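Local coordinates for protein chitinase (Paenibacillus sp. FPU-7, PDB 5GZT) that probably cuts chitin and chitodextrins at random internal beta-1,4 linkages between N-acetylglucosamine units, as an endochitinase of glycoside hydrolase family 18, at residues I283-D288 against R340-E345. Numbering follows the deposited sequence.
Sequences IPAWVD and RNNPDE
N342 sets the end of its carboxamide against the A285 carbonyl and W286 CA. Its CG stands anti to the backbone N (chi1 -165°), on the side facing the turn, and chi2 (65°) sets the twist of the amide. N342 ND2 donates to A285 O at 2.9 Å, with an N-H...O angle of 161°. The acceptor lies nearly in the carboxamide plane of N342, but ND2 approaches from above the A285 carbonyl plane. The other branch of the amide, N342 OD1, rests 3.3 Å from W286 CA. A second bond from N342 ND2, 3.0 Å long, runs to OD2 of D344 in the same segment and meets that carboxylate from above its plane. Two acceptors therefore hold the amide nitrogen and fix the rotation of the group. An alanine at N342 would probably leave the A285 carbonyl without this donor and D344 OD2 without its amide partner.

Residues 284-287 form a type I turn at the end of strand 264-284, whose last part is a strand of the TIM barrel of this family 18 domain. Strand 303-312 pairs beside it in parallel. The turn packs against the loop between helices 333-340 and 344-352. P343 sits at the N-cap position of the second helix and centres an inverse gamma turn, closed by D344 N to N342 O.

D344 OD1 lies 3.6 Å from the CB of A285, and it is also hydrogen-bonded to Y306 OH on strand 303-312. Just past the turn, the side chain of D288 crosses P343 at about a right angle. The ring atom P343 CG sits 3.9 Å from D288 CG, a plain van der Waals contact. D288 OD2 forms a salt bridge with K291. N347 of helix 344-352 adds a link: its ND2 is hydrogen-bonded to V287 O.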
loop_
_atom_site.group_PDB
_atom_site.type_symbol
_atom_site.label_atom_id
_atom_site.label_comp_id
_atom_site.label_asym_id
_atom_site.label_seq_id
_atom_site.Cartn_x
_atom_site.Cartn_y
_atom_site.Cartn_z
ATOM N N ILE B 283 2.556 -7.245 7.291
ATOM C CA ILE B 283 1.807 -8.243 8.050
ATOM C C ILE B 283 2.816 -9.139 8.720
ATOM O O ILE B 283 3.656 -9.687 8.051
ATOM C CB ILE B 283 0.928 -9.088 7.125
ATOM C CG1 ILE B 283 -0.349 -8.318 6.786
ATOM C CG2 ILE B 283 0.556 -10.427 7.783
ATOM C CD1 ILE B 283 -1.525 -8.605 7.714
ATOM N N PRO B 284 2.714 -9.332 10.050
ATOM C CA PRO B 284 3.732 -10.025 10.770
ATOM C C PRO B 284 3.591 -11.549 10.624
ATOM O O PRO B 284 2.485 -12.087 10.674
ATOM C CB PRO B 284 3.433 -9.668 12.230
ATOM C CG PRO B 284 1.992 -9.434 12.257
ATOM C CD PRO B 284 1.674 -8.794 10.941
ATOM N N ALA B 285 4.723 -12.200 10.561
ATOM C CA ALA B 285 4.788 -13.641 10.353
ATOM C C ALA B 285 4.403 -14.405 11.590
ATOM O O ALA B 285 4.039 -15.570 11.496
ATOM C CB ALA B 285 6.194 -14.036 9.930
ATOM N N TRP B 286 4.433 -13.736 12.724
ATOM C CA TRP B 286 4.325 -14.380 14.036
ATOM C C TRP B 286 2.908 -14.374 14.535
ATOM O O TRP B 286 2.678 -14.740 15.652
ATOM C CB TRP B 286 5.282 -13.714 15.059
ATOM C CG TRP B 286 5.367 -12.207 15.035
ATOM C CD1 TRP B 286 4.529 -11.316 15.657
ATOM C CD2 TRP B 286 6.356 -11.410 14.371
ATOM N NE1 TRP B 286 4.949 -10.008 15.421
ATOM C CE2 TRP B 286 6.023 -10.044 14.592
ATOM C CE3 TRP B 286 7.454 -11.715 13.562
ATOM C CZ2 TRP B 286 6.803 -8.993 14.107
ATOM C CZ3 TRP B 286 8.193 -10.694 13.036
ATOM C CH2 TRP B 286 7.882 -9.342 13.313
ATOM N N VAL B 287 1.964 -13.863 13.760
ATOM C CA VAL B 287 0.561 -14.119 14.025
ATOM C C VAL B 287 0.193 -15.354 13.200
ATOM O O VAL B 287 0.673 -15.546 12.020
ATOM C CB VAL B 287 -0.305 -12.878 13.648
ATOM C CG1 VAL B 287 -1.807 -13.149 13.726
ATOM C CG2 VAL B 287 0.080 -11.705 14.534
ATOM N N ASP B 288 -0.670 -16.166 13.791
ATOM C CA ASP B 288 -1.183 -17.338 13.106
ATOM C C ASP B 288 -2.377 -16.930 12.345
ATOM O O ASP B 288 -3.463 -16.826 12.889
ATOM C CB ASP B 288 -1.460 -18.464 14.109
ATOM C CG ASP B 288 -2.015 -19.722 13.460
ATOM O OD1 ASP B 288 -2.570 -19.712 12.326
ATOM O OD2 ASP B 288 -1.876 -20.722 14.129
ATOM N N ARG B 340 9.572 -21.532 17.454
ATOM C CA ARG B 340 10.085 -22.662 16.662
ATOM C C ARG B 340 9.055 -23.320 15.804
ATOM O O ARG B 340 9.407 -23.787 14.723
ATOM C CB ARG B 340 10.754 -23.726 17.542
ATOM C CG ARG B 340 12.017 -23.244 18.264
ATOM C CD ARG B 340 12.287 -24.209 19.425
ATOM N NE ARG B 340 13.358 -23.737 20.280
ATOM C CZ ARG B 340 13.392 -23.925 21.587
ATOM N NH1 ARG B 340 12.431 -24.579 22.240
ATOM N NH2 ARG B 340 14.375 -23.397 22.258
ATOM N N ASN B 341 7.789 -23.309 16.241
ATOM C CA ASN B 341 6.659 -23.796 15.449
ATOM C C ASN B 341 5.886 -22.746 14.657
ATOM O O ASN B 341 4.690 -22.963 14.241
ATOM C CB ASN B 341 5.669 -24.563 16.354
ATOM C CG ASN B 341 6.361 -25.670 17.157
ATOM O OD1 ASN B 341 7.328 -26.236 16.705
ATOM N ND2 ASN B 341 5.870 -25.952 18.365
ATOM N N ASN B 342 6.519 -21.615 14.394
ATOM C CA ASN B 342 5.784 -20.528 13.702
ATOM C C ASN B 342 5.180 -21.021 12.369
ATOM O O ASN B 342 5.884 -21.518 11.548
ATOM C CB ASN B 342 6.725 -19.352 13.454
ATOM C CG ASN B 342 5.955 -18.110 13.101
ATOM O OD1 ASN B 342 5.208 -17.604 13.946
ATOM N ND2 ASN B 342 5.975 -17.741 11.809
ATOM N N PRO B 343 3.877 -20.881 12.156
ATOM C CA PRO B 343 3.215 -21.431 11.003
ATOM C C PRO B 343 3.310 -20.659 9.673
ATOM O O PRO B 343 2.296 -20.287 9.098
ATOM C CB PRO B 343 1.773 -21.473 11.465
ATOM C CG PRO B 343 1.675 -20.243 12.273
ATOM C CD PRO B 343 2.914 -20.216 13.046
ATOM N N ASP B 344 4.521 -20.558 9.158
ATOM C CA ASP B 344 4.810 -19.728 8.022
ATOM C C ASP B 344 4.091 -20.177 6.757
ATOM O O ASP B 344 3.512 -19.322 5.989
ATOM C CB ASP B 344 6.311 -19.566 7.824
ATOM C CG ASP B 344 6.931 -18.647 8.843
ATOM O OD1 ASP B 344 6.741 -17.367 8.750
ATOM O OD2 ASP B 344 7.577 -19.213 9.773
ATOM N N GLU B 345 4.031 -21.497 6.566
ATOM C CA GLU B 345 3.462 -22.023 5.341
ATOM C C GLU B 345 1.978 -21.870 5.382
ATOM O O GLU B 345 1.364 -21.461 4.388
ATOM C CB GLU B 345 3.895 -23.486 5.095
ATOM C CG GLU B 345 5.416 -23.622 4.970
ATOM C CD GLU B 345 5.908 -24.836 4.164
ATOM O OE1 GLU B 345 5.211 -25.889 4.146
ATOM O OE2 GLU B 345 7.028 -24.734 3.581
#